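Long-range contacts in Na-translocating NADH-quinone reductase subunit C NqrC (Shewanella oneidensis, PDB 4XHF), which is the soluble part of a subunit of a membrane-bound, sodium-translocating respiratory complex and carries flavin mononucleotide on an FMN-binding domain: residues A[107-112]-A[137-142]; A[144-149]-A[162-167]; A[88-93]-A[116-121]; A[70-75]-A[238-243]. All coordinates share one frame; numbering follows the deposited sequence.

Interaction 1 (A[107-112]-A[137-142]); sequences IAKIKT and YGKGLW. With FMN (flavin mononucleotide), chain E.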
# COMPACT_ATOMS: atom_id res chain seq x y z
N ILE A 107 -10.74 -5.73 10.41
CA ILE A 107 -10.83 -6.71 9.33
C ILE A 107 -9.48 -7.37 9.04
O ILE A 107 -9.41 -8.56 8.74
CB ILE A 107 -11.36 -6.05 8.03
CG1 ILE A 107 -12.75 -5.45 8.26
CG2 ILE A 107 -11.41 -7.06 6.89
CD1 ILE A 107 -13.24 -4.56 7.13
N ALA A 108 -8.41 -6.58 9.13
CA ALA A 108 -7.07 -7.05 8.81
C ALA A 108 -6.35 -7.64 10.02
O ALA A 108 -5.20 -8.07 9.92
CB ALA A 108 -6.24 -5.92 8.22
N LYS A 109 -7.03 -7.66 11.16
CA LYS A 109 -6.48 -8.25 12.38
C LYS A 109 -5.15 -7.63 12.76
O LYS A 109 -4.19 -8.33 13.07
CB LYS A 109 -6.32 -9.77 12.21
CG LYS A 109 -7.60 -10.47 11.77
CD LYS A 109 -7.35 -11.92 11.41
CE LYS A 109 -8.59 -12.53 10.76
NZ LYS A 109 -8.37 -13.93 10.29
N ILE A 110 -5.09 -6.30 12.74
CA ILE A 110 -3.87 -5.57 13.09
C ILE A 110 -3.88 -5.13 14.55
O ILE A 110 -2.88 -4.61 15.05
CB ILE A 110 -3.67 -4.33 12.19
CG1 ILE A 110 -4.83 -3.34 12.35
CG2 ILE A 110 -3.54 -4.77 10.73
CD1 ILE A 110 -4.63 -2.03 11.61
N LYS A 111 -5.01 -5.33 15.23
CA LYS A 111 -5.15 -5.09 16.67
C LYS A 111 -5.04 -3.61 17.05
O LYS A 111 -5.85 -3.12 17.84
CB LYS A 111 -4.10 -5.89 17.44
CG LYS A 111 -4.27 -7.40 17.33
CD LYS A 111 -5.43 -7.92 18.18
CE LYS A 111 -5.15 -7.77 19.67
NZ LYS A 111 -6.18 -8.44 20.51
N THR A 112 -4.06 -2.91 16.51
CA THR A 112 -3.88 -1.50 16.79
C THR A 112 -3.53 -0.76 15.50
O THR A 112 -2.90 -1.33 14.61
CB THR A 112 -2.79 -1.26 17.86
OG1 THR A 112 -2.68 0.14 18.15
CG2 THR A 112 -1.45 -1.80 17.40
N TYR A 137 -1.21 -3.23 5.21
CA TYR A 137 -0.74 -4.47 5.80
C TYR A 137 -1.86 -5.14 6.56
O TYR A 137 -2.85 -4.51 6.92
CB TYR A 137 0.46 -4.22 6.72
CG TYR A 137 0.15 -3.39 7.95
CD1 TYR A 137 0.10 -2.00 7.88
CD2 TYR A 137 -0.06 -3.99 9.18
CE1 TYR A 137 -0.18 -1.24 9.01
CE2 TYR A 137 -0.34 -3.24 10.31
CZ TYR A 137 -0.39 -1.87 10.22
OH TYR A 137 -0.67 -1.12 11.34
N GLY A 138 -1.71 -6.44 6.78
CA GLY A 138 -2.73 -7.22 7.44
C GLY A 138 -2.26 -8.65 7.65
O GLY A 138 -1.32 -9.10 7.01
N LYS A 139 -2.92 -9.36 8.56
CA LYS A 139 -2.55 -10.73 8.84
C LYS A 139 -2.99 -11.64 7.70
O LYS A 139 -4.14 -11.60 7.27
CB LYS A 139 -3.18 -11.21 10.15
CG LYS A 139 -2.65 -12.55 10.63
CD LYS A 139 -3.62 -13.23 11.58
CE LYS A 139 -3.05 -14.54 12.10
NZ LYS A 139 -1.86 -14.33 12.96
N GLY A 140 -2.06 -12.45 7.21
CA GLY A 140 -2.38 -13.49 6.25
C GLY A 140 -2.98 -14.68 6.97
O GLY A 140 -4.02 -14.55 7.63
N LEU A 141 -2.33 -15.83 6.86
CA LEU A 141 -2.76 -17.03 7.57
C LEU A 141 -1.97 -17.19 8.87
O LEU A 141 -2.53 -17.57 9.89
CB LEU A 141 -2.58 -18.27 6.68
CG LEU A 141 -2.98 -19.61 7.30
CD1 LEU A 141 -4.43 -19.63 7.77
CD2 LEU A 141 -2.73 -20.74 6.32
N TRP A 142 -0.68 -16.87 8.82
CA TRP A 142 0.21 -17.11 9.95
C TRP A 142 1.03 -15.89 10.35
O TRP A 142 1.66 -15.88 11.41
CB TRP A 142 1.16 -18.26 9.63
CG TRP A 142 0.46 -19.57 9.48
CD1 TRP A 142 0.38 -20.32 8.34
CD2 TRP A 142 -0.27 -20.27 10.49
NE1 TRP A 142 -0.36 -21.45 8.59
CE2 TRP A 142 -0.77 -21.44 9.90
CE3 TRP A 142 -0.55 -20.02 11.83
CZ2 TRP A 142 -1.53 -22.37 10.60
CZ3 TRP A 142 -1.30 -20.94 12.53
CH2 TRP A 142 -1.78 -22.10 11.92
N1 FMN E . -2.28 -21.80 2.85
C2 FMN E . -2.11 -20.36 2.73
O2 FMN E . -2.90 -19.73 2.16
N3 FMN E . -0.94 -19.72 3.33
C4 FMN E . 0.01 -20.50 4.03
O4 FMN E . 0.95 -19.98 4.52
C4A FMN E . -0.17 -21.98 4.17
N5 FMN E . 0.77 -22.77 4.87
C5A FMN E . 0.57 -24.21 4.99
C6 FMN E . 1.51 -24.98 5.69
C7 FMN E . 1.32 -26.32 5.89
C7M FMN E . 2.34 -27.09 6.70
C8 FMN E . 0.21 -26.95 5.32
C8M FMN E . -0.16 -28.43 5.67
C9 FMN E . -0.72 -26.19 4.53
C9A FMN E . -0.57 -24.81 4.39
N10 FMN E . -1.54 -23.99 3.67
C10 FMN E . -1.31 -22.57 3.57
C1' FMN E . -2.76 -24.59 3.01
C2' FMN E . -4.04 -24.16 3.70
O2' FMN E . -4.23 -24.94 4.84
C3' FMN E . -5.24 -24.34 2.77
O3' FMN E . -5.28 -25.68 2.37
C4' FMN E . -5.15 -23.42 1.54
O4' FMN E . -4.98 -22.09 1.95
C5' FMN E . -6.41 -23.50 0.68
O5' FMN E . -6.11 -22.95 -0.58
P FMN E . -7.30 -22.65 -1.60
O1P FMN E . -8.72 -22.94 -0.92
O2P FMN E . -7.14 -23.55 -2.91
O HOH W 1 -6.38 -13.04 7.96
O HOH W 2 -0.69 -2.44 13.70
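The Ile110 and Tyr137 side chains cross at about a right angle. The branch that touches is Ile110 CG2, which comes to the ring obliquely and lies 3.6 Å from Tyr137 CE2. Tyr137 CG stands between the backbone N and the carbonyl carbon (chi1 65°), and the ring reaches from there along the 107-112 loop. Water 2 bridges its hydroxyl to the loop. This water sits at the ring edge, in plane, 2.7 Å from Tyr137 OH, and it donates to Thr112 O at 2.6 Å.

Farther along, the end of strand 129-139 is held by one backbone bond. Lys139 N donates to Ala108 O at 3.0 Å, and the bond is almost straight at 176°. Ala108 CB packs against Gly138 CA at 3.8 Å. The two lysines touch through their aliphatic parts, with 4.0 Å between Lys109 CD and Lys139 CD. Their chains slant across each other, and the Lys139 chain then bends at its last torsion. Lys109 is extended, and its NZ donates to water 1, which in turn donates to Lys139 O at 2.8 Å.

Just beyond, Leu141 and Trp142 belong to the flavin mononucleotide pocket. Leu141 CD2 lies 3.6 Å from FMN C4A. The chemistry is therefore mixed: an apolar patch at Ile110, one direct backbone bond and two water bridges. Together they fix the loop to the strand end that leads into the flavin pocket.

Interaction 2 (A[144-149]-A[162-167]); sequences MIYGYV and VVYEHG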
# COMPACT_ATOMS: atom_id res chain seq x y z
N MET A 144 1.96 -11.31 9.55
CA MET A 144 1.64 -10.01 9.01
C MET A 144 2.30 -9.83 7.65
O MET A 144 3.46 -10.18 7.46
CB MET A 144 2.10 -8.90 9.96
CG MET A 144 1.42 -8.91 11.32
SD MET A 144 -0.38 -8.84 11.26
CE MET A 144 -0.62 -7.43 10.19
N ILE A 145 1.53 -9.29 6.70
CA ILE A 145 2.02 -9.04 5.36
C ILE A 145 2.01 -7.53 5.11
O ILE A 145 0.99 -6.89 5.31
CB ILE A 145 1.16 -9.77 4.30
CG1 ILE A 145 1.13 -11.27 4.58
CG2 ILE A 145 1.68 -9.49 2.90
CD1 ILE A 145 0.07 -12.03 3.80
N TYR A 146 3.15 -6.99 4.69
CA TYR A 146 3.30 -5.56 4.45
C TYR A 146 3.57 -5.24 2.99
O TYR A 146 4.29 -5.97 2.31
CB TYR A 146 4.45 -5.00 5.29
CG TYR A 146 4.22 -5.06 6.78
CD1 TYR A 146 4.34 -6.26 7.47
CD2 TYR A 146 3.89 -3.92 7.49
CE1 TYR A 146 4.13 -6.32 8.83
CE2 TYR A 146 3.68 -3.96 8.84
CZ TYR A 146 3.80 -5.16 9.51
OH TYR A 146 3.59 -5.20 10.87
N GLY A 147 3.01 -4.13 2.52
CA GLY A 147 3.21 -3.72 1.14
C GLY A 147 2.72 -2.32 0.85
O GLY A 147 2.40 -1.56 1.76
N TYR A 148 2.68 -1.98 -0.44
CA TYR A 148 2.19 -0.69 -0.90
C TYR A 148 1.26 -0.88 -2.09
O TYR A 148 1.46 -1.78 -2.91
CB TYR A 148 3.36 0.24 -1.29
CG TYR A 148 4.26 0.62 -0.13
CD1 TYR A 148 4.00 1.74 0.64
CD2 TYR A 148 5.38 -0.15 0.18
CE1 TYR A 148 4.83 2.09 1.69
CE2 TYR A 148 6.21 0.19 1.23
CZ TYR A 148 5.93 1.31 1.98
OH TYR A 148 6.75 1.65 3.03
N VAL A 149 0.23 -0.03 -2.17
CA VAL A 149 -0.67 0.01 -3.32
C VAL A 149 -0.68 1.40 -3.93
O VAL A 149 -0.96 2.39 -3.25
CB VAL A 149 -2.11 -0.37 -2.94
CG1 VAL A 149 -3.02 -0.33 -4.16
CG2 VAL A 149 -2.15 -1.74 -2.30
N VAL A 162 2.85 -3.76 -4.46
CA VAL A 162 4.16 -4.26 -4.06
C VAL A 162 4.10 -4.78 -2.64
O VAL A 162 3.84 -4.02 -1.71
CB VAL A 162 5.24 -3.16 -4.16
CG1 VAL A 162 6.59 -3.68 -3.67
CG2 VAL A 162 5.36 -2.64 -5.58
N VAL A 163 4.33 -6.08 -2.47
CA VAL A 163 4.45 -6.68 -1.15
C VAL A 163 5.93 -6.95 -0.90
O VAL A 163 6.61 -7.53 -1.75
CB VAL A 163 3.63 -7.98 -1.02
CG1 VAL A 163 3.87 -8.67 0.32
CG2 VAL A 163 2.15 -7.69 -1.20
N TYR A 164 6.43 -6.51 0.25
CA TYR A 164 7.87 -6.56 0.53
C TYR A 164 8.22 -7.34 1.80
O TYR A 164 9.40 -7.57 2.07
CB TYR A 164 8.43 -5.14 0.63
CG TYR A 164 7.91 -4.35 1.81
CD1 TYR A 164 8.52 -4.45 3.05
CD2 TYR A 164 6.83 -3.48 1.68
CE1 TYR A 164 8.05 -3.73 4.14
CE2 TYR A 164 6.37 -2.76 2.75
CZ TYR A 164 6.98 -2.89 3.98
OH TYR A 164 6.53 -2.17 5.06
N GLU A 165 7.22 -7.73 2.59
CA GLU A 165 7.48 -8.48 3.82
C GLU A 165 6.33 -9.41 4.18
O GLU A 165 5.16 -9.05 4.04
CB GLU A 165 7.76 -7.52 4.98
CG GLU A 165 7.94 -8.23 6.33
CD GLU A 165 8.28 -7.27 7.45
OE1 GLU A 165 8.66 -6.12 7.17
OE2 GLU A 165 8.17 -7.67 8.63
N HIS A 166 6.67 -10.59 4.67
CA HIS A 166 5.69 -11.57 5.10
C HIS A 166 6.36 -12.68 5.90
O HIS A 166 7.59 -12.75 5.96
CB HIS A 166 4.95 -12.17 3.90
CG HIS A 166 5.76 -13.15 3.12
ND1 HIS A 166 5.71 -14.51 3.36
CD2 HIS A 166 6.65 -12.98 2.12
CE1 HIS A 166 6.54 -15.13 2.53
NE2 HIS A 166 7.12 -14.22 1.77
N GLY A 167 5.55 -13.54 6.50
CA GLY A 167 6.05 -14.68 7.24
C GLY A 167 5.26 -15.94 6.90
O GLY A 167 5.26 -16.91 7.66
O HOH W 3 3.45 -1.22 4.57
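Strands 144-149 and 162-165 run antiparallel at 147°, and a classic beta bulge breaks their register where Tyr164 and Glu165 both face Tyr146. Tyr146 N donates to Glu165 O at 3.0 Å. Tyr146 O accepts from Tyr164 N at 3.0 Å and only weakly from Glu165 N. Beyond the bulge, Tyr148 and Val162 form a hydrogen-bonded pair with a bond in each direction.

The Tyr164 ring leans over the other strand. Tyr146 O sits over one face of it, toward the rim. Tyr146 CB lies 3.5 Å from Tyr164 CZ. Elsewhere on its rim, Tyr164 CE2 meets Tyr148 CE2 at 3.3 Å. These two rings touch rim to rim, with planes 25° apart. Water 3 links Gly147 O to Tyr164 OH. The Glu165 chain, extended with CG anti to the backbone N (chi1 176°), runs beside Tyr146 and points the same way. On the other face of the sheet, Ile145 CG2 presses on Val163 CG1 at 3.5 Å, tighter than usual for two carbons.

The two strands form a beta hairpin. Arg91, from helix 90-95, makes a salt bridge with Glu165 and a cation-pi contact with Tyr146. Helix 29-48 packs on Tyr148 and Val162, while helix 221-234 meets Ile145 and Val149 on the opposite face. Strand 129-139 continues the sheet beyond strand 144-151.

Interaction 3 (A[88-93]-A[116-121]); sequences FDERMA and DARVFK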
# COMPACT_ATOMS: atom_id res chain seq x y z
N PHE A 88 10.18 8.16 9.09
CA PHE A 88 9.06 7.89 9.98
C PHE A 88 8.86 6.39 10.18
O PHE A 88 8.73 5.64 9.21
CB PHE A 88 7.78 8.54 9.44
CG PHE A 88 6.60 8.42 10.35
CD1 PHE A 88 6.47 9.23 11.46
CD2 PHE A 88 5.60 7.49 10.09
CE1 PHE A 88 5.38 9.12 12.30
CE2 PHE A 88 4.51 7.37 10.92
CZ PHE A 88 4.39 8.19 12.03
N ASP A 89 8.84 5.96 11.44
CA ASP A 89 8.66 4.55 11.78
C ASP A 89 7.19 4.23 12.01
O ASP A 89 6.64 4.55 13.07
CB ASP A 89 9.48 4.19 13.02
CG ASP A 89 9.60 2.69 13.24
OD1 ASP A 89 8.75 1.94 12.73
OD2 ASP A 89 10.55 2.27 13.93
N GLU A 90 6.56 3.59 11.03
CA GLU A 90 5.13 3.31 11.08
C GLU A 90 4.82 2.11 11.97
O GLU A 90 3.73 2.00 12.52
CB GLU A 90 4.59 3.07 9.67
CG GLU A 90 4.58 4.31 8.80
CD GLU A 90 3.75 4.14 7.53
OE1 GLU A 90 4.24 3.49 6.58
OE2 GLU A 90 2.61 4.65 7.49
N ARG A 91 5.79 1.20 12.11
CA ARG A 91 5.63 0.05 12.99
C ARG A 91 5.52 0.54 14.43
O ARG A 91 4.68 0.07 15.20
CB ARG A 91 6.80 -0.92 12.86
CG ARG A 91 7.15 -1.34 11.43
CD ARG A 91 6.12 -2.29 10.84
NE ARG A 91 6.47 -2.66 9.47
CZ ARG A 91 7.13 -3.76 9.12
NH1 ARG A 91 7.53 -4.64 10.02
NH2 ARG A 91 7.39 -3.98 7.84
N MET A 92 6.38 1.49 14.77
CA MET A 92 6.45 2.04 16.12
C MET A 92 5.23 2.92 16.41
O MET A 92 4.68 2.88 17.51
CB MET A 92 7.73 2.85 16.29
CG MET A 92 8.00 3.34 17.71
SD MET A 92 9.37 4.51 17.79
CE MET A 92 10.72 3.53 17.13
N ALA A 93 4.83 3.71 15.43
CA ALA A 93 3.71 4.62 15.58
C ALA A 93 2.41 3.87 15.83
O ALA A 93 1.50 4.38 16.50
CB ALA A 93 3.57 5.49 14.35
N ASP A 116 -1.52 8.36 12.32
CA ASP A 116 -1.01 8.94 11.08
C ASP A 116 -0.41 7.86 10.17
O ASP A 116 0.19 6.90 10.65
CB ASP A 116 0.06 10.00 11.36
CG ASP A 116 -0.47 11.15 12.20
OD1 ASP A 116 -1.71 11.34 12.25
OD2 ASP A 116 0.35 11.87 12.80
N ALA A 117 -0.56 8.06 8.87
CA ALA A 117 0.04 7.18 7.87
C ALA A 117 0.91 7.98 6.92
O ALA A 117 0.60 9.13 6.60
CB ALA A 117 -1.04 6.42 7.11
N ARG A 118 2.00 7.38 6.46
CA ARG A 118 2.85 8.00 5.46
C ARG A 118 2.39 7.60 4.07
O ARG A 118 2.30 6.41 3.77
CB ARG A 118 4.32 7.61 5.66
CG ARG A 118 5.25 8.11 4.57
CD ARG A 118 6.68 7.69 4.85
NE ARG A 118 6.79 6.25 5.01
CZ ARG A 118 7.84 5.64 5.55
NH1 ARG A 118 8.88 6.34 5.99
NH2 ARG A 118 7.86 4.31 5.65
N VAL A 119 2.10 8.59 3.24
CA VAL A 119 1.64 8.35 1.88
C VAL A 119 2.53 9.11 0.90
O VAL A 119 3.29 9.99 1.30
CB VAL A 119 0.17 8.77 1.69
CG1 VAL A 119 -0.73 7.96 2.61
CG2 VAL A 119 -0.02 10.25 1.94
N PHE A 120 2.42 8.76 -0.38
CA PHE A 120 3.26 9.36 -1.41
C PHE A 120 2.44 9.77 -2.63
O PHE A 120 1.77 8.95 -3.24
CB PHE A 120 4.35 8.38 -1.84
CG PHE A 120 5.17 7.85 -0.71
CD1 PHE A 120 4.77 6.71 -0.02
CD2 PHE A 120 6.35 8.47 -0.34
CE1 PHE A 120 5.53 6.22 1.02
CE2 PHE A 120 7.11 7.98 0.69
CZ PHE A 120 6.70 6.85 1.38
N LYS A 121 2.50 11.06 -2.97
CA LYS A 121 1.94 11.54 -4.23
C LYS A 121 3.00 11.42 -5.31
O LYS A 121 4.13 11.87 -5.12
CB LYS A 121 1.47 12.99 -4.10
CG LYS A 121 0.22 13.17 -3.25
CD LYS A 121 -0.19 14.64 -3.19
CE LYS A 121 -1.42 14.85 -2.33
NZ LYS A 121 -1.79 16.29 -2.25
O HOH W 4 4.55 4.54 4.15
O HOH W 5 2.06 4.91 10.43
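Asp116 opens the contact through its carbonyl oxygen, 4.4 Å from Phe88 CE2. The approach to the phenyl ring is oblique. Water 5 lies at the edge of that ring, in plane. It donates to Asp116 O at 2.7 Å and also to Glu90 OE2, and so ties the strand to the start of helix 90-95. Ala117 comes next. Its CB points away, yet its CA lies 3.6 Å from Glu90 OE2.

Arg118 is the main partner. Its backbone N donates to Glu90 OE2 at 3.0 Å, and the bond is nearly straight at 177°. The donor meets the oxygen from above the carboxylate plane. The Arg118 side chain leaves extended and bends at chi3 (56°), which turns the guanidinium back toward the 88-93 segment. Guanidinium and carboxylate do not lie flat together, for their planes are 63° apart. The salt bridge between Glu90 OE1 and Arg118 NH2 is long, at 3.8 Å. Water 4 bridges the two groups. It lies in the guanidinium plane at its edge, accepts from Arg118 NE at 2.9 Å, and donates to Glu90 OE1 and Arg118 O. Arg118 NH1 is hydrogen-bonded to Val85 O.

Asp89 OD1 caps the helix by accepting from Met92 N. The Glu90 carboxylate is met by one backbone N-H, two waters and a distant guanidinium. The nearby positive group and the N-H would probably favour a charged carboxylate, and the bonds join the helix start to the strand.

Interaction 4 (A[70-75]-A[238-243]); sequences LLINLD and EGFQTF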
# COMPACT_ATOMS: atom_id res chain seq x y z
N LEU A 70 4.16 12.36 2.31
CA LEU A 70 3.22 13.05 3.18
C LEU A 70 2.87 12.21 4.39
O LEU A 70 2.66 11.00 4.27
CB LEU A 70 1.94 13.40 2.43
CG LEU A 70 2.04 14.43 1.31
CD1 LEU A 70 0.75 14.45 0.52
CD2 LEU A 70 2.33 15.80 1.89
N LEU A 71 2.82 12.85 5.55
CA LEU A 71 2.27 12.23 6.74
C LEU A 71 0.87 12.80 6.92
O LEU A 71 0.70 14.01 7.07
CB LEU A 71 3.14 12.50 7.96
CG LEU A 71 2.76 11.77 9.25
CD1 LEU A 71 2.94 10.26 9.10
CD2 LEU A 71 3.58 12.30 10.43
N ILE A 72 -0.14 11.93 6.90
CA ILE A 72 -1.52 12.37 6.96
C ILE A 72 -2.24 11.76 8.16
O ILE A 72 -1.96 10.63 8.56
CB ILE A 72 -2.30 12.02 5.66
CG1 ILE A 72 -2.33 10.51 5.43
CG2 ILE A 72 -1.67 12.73 4.47
CD1 ILE A 72 -3.63 9.86 5.85
N ASN A 73 -3.16 12.53 8.73
CA ASN A 73 -4.02 12.04 9.79
C ASN A 73 -5.15 11.20 9.20
O ASN A 73 -5.96 11.69 8.43
CB ASN A 73 -4.59 13.21 10.59
CG ASN A 73 -5.36 12.76 11.81
OD1 ASN A 73 -6.52 12.36 11.72
ND2 ASN A 73 -4.71 12.83 12.97
N LEU A 74 -5.18 9.92 9.57
CA LEU A 74 -6.12 8.98 8.97
C LEU A 74 -7.58 9.33 9.26
O LEU A 74 -8.44 9.15 8.41
CB LEU A 74 -5.82 7.57 9.47
CG LEU A 74 -4.59 6.91 8.84
CD1 LEU A 74 -4.17 5.69 9.63
CD2 LEU A 74 -4.87 6.52 7.39
N ASP A 75 -7.85 9.84 10.46
CA ASP A 75 -9.22 10.17 10.85
C ASP A 75 -9.75 11.40 10.13
O ASP A 75 -10.91 11.42 9.71
CB ASP A 75 -9.30 10.38 12.37
CG ASP A 75 -9.12 9.10 13.15
OD1 ASP A 75 -9.61 8.04 12.70
OD2 ASP A 75 -8.49 9.14 14.23
N GLU A 238 -11.97 3.10 8.05
CA GLU A 238 -10.94 3.26 9.07
C GLU A 238 -9.54 3.33 8.44
O GLU A 238 -8.54 3.34 9.15
CB GLU A 238 -11.01 2.12 10.09
CG GLU A 238 -12.38 2.00 10.77
CD GLU A 238 -12.37 1.13 12.01
OE1 GLU A 238 -11.91 1.60 13.07
OE2 GLU A 238 -12.82 -0.03 11.93
N GLY A 239 -9.50 3.39 7.11
CA GLY A 239 -8.25 3.46 6.38
C GLY A 239 -8.04 4.80 5.71
O GLY A 239 -8.09 5.84 6.37
N PHE A 240 -7.82 4.79 4.40
CA PHE A 240 -7.47 5.99 3.66
C PHE A 240 -8.67 6.65 2.97
O PHE A 240 -8.49 7.55 2.16
CB PHE A 240 -6.40 5.67 2.62
CG PHE A 240 -5.05 5.37 3.21
CD1 PHE A 240 -4.26 6.40 3.72
CD2 PHE A 240 -4.58 4.08 3.27
CE1 PHE A 240 -3.02 6.13 4.26
CE2 PHE A 240 -3.34 3.80 3.81
CZ PHE A 240 -2.56 4.83 4.31
N GLN A 241 -9.88 6.22 3.31
CA GLN A 241 -11.06 6.70 2.60
C GLN A 241 -11.29 8.19 2.85
O GLN A 241 -11.58 8.94 1.92
CB GLN A 241 -12.30 5.91 3.00
CG GLN A 241 -13.12 5.42 1.81
CD GLN A 241 -14.24 4.49 2.23
OE1 GLN A 241 -14.19 3.29 1.97
NE2 GLN A 241 -15.26 5.05 2.87
N THR A 242 -11.16 8.62 4.10
CA THR A 242 -11.28 10.03 4.44
C THR A 242 -10.26 10.85 3.68
O THR A 242 -10.58 11.87 3.09
CB THR A 242 -11.10 10.27 5.96
OG1 THR A 242 -12.19 9.68 6.67
CG2 THR A 242 -11.05 11.77 6.27
N PHE A 243 -9.01 10.38 3.69
CA PHE A 243 -7.92 11.06 3.01
C PHE A 243 -8.20 11.22 1.52
O PHE A 243 -7.96 12.29 0.95
CB PHE A 243 -6.62 10.29 3.21
CG PHE A 243 -5.49 10.76 2.35
CD1 PHE A 243 -5.02 12.06 2.44
CD2 PHE A 243 -4.88 9.91 1.44
CE1 PHE A 243 -3.98 12.50 1.64
CE2 PHE A 243 -3.84 10.34 0.65
CZ PHE A 243 -3.39 11.64 0.75
O HOH W 6 -8.13 8.52 5.85
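Leu74 and Ile72 are the bumps that 70-75 sets against the start of helix 241-249. Leu74 CD2 rests over one face of the Phe240 ring, 4.0 Å from its centroid, in a CH-pi contact. The same methyl also lies 3.4 Å from Gly239 O, so it fills the angle between the glycine backbone and the ring. Ile72 CD1 comes up at the edge of that ring, near its plane. Phe240 is thus bordered by one methyl over a face and another at the rim.

Ile72 also reaches Phe243, and the two side chains cross at about a right angle. Its CG1 is the group over the Phe243 face, offset toward the rim, while Ile72 CG2 lies 3.7 Å from Phe243 CE1. The first torsion of Ile72 (chi1 61°) sets CG1 over the Phe243 ring, and CD1 touches both phenylalanines. At the outer end, Thr242 CG2 packs 3.5 Å from Asp75 O.

The polar backbone atoms here are joined through water 6. It accepts from Phe243 N at 3.0 Å and lies 2.7 Å from both Leu74 O and Gly239 O.

Phe240 occupies the N-cap position of the helix and also packs on Ala117, Val119 and Val134. This is a helix start laid against the antiparallel sheet by aliphatic and aromatic side chains, an apolar helix-on-sheet core.

Overall arrangement
From the N terminus, after helices 29-48 and 58-66, strand 67-73 is the first element to take part. Interaction 4 joins its end to the last helix, 241-249, and closes the longest loop. The other three contacts all nest inside that loop. Interaction 3 ties the start of helix 90-95 to strand 113-123. Interaction 1 crosses it, because 107-112 falls between the two segments of interaction 3 and pairs with the later 137-142. Interaction 2 follows in series and closes the hairpin of strands 144-151 and 158-165. All four reach the same antiparallel sheet. Interactions 3 and 4 meet through neighbouring strands, as do 1 and 2, while Arg91 bridges 2 and 3.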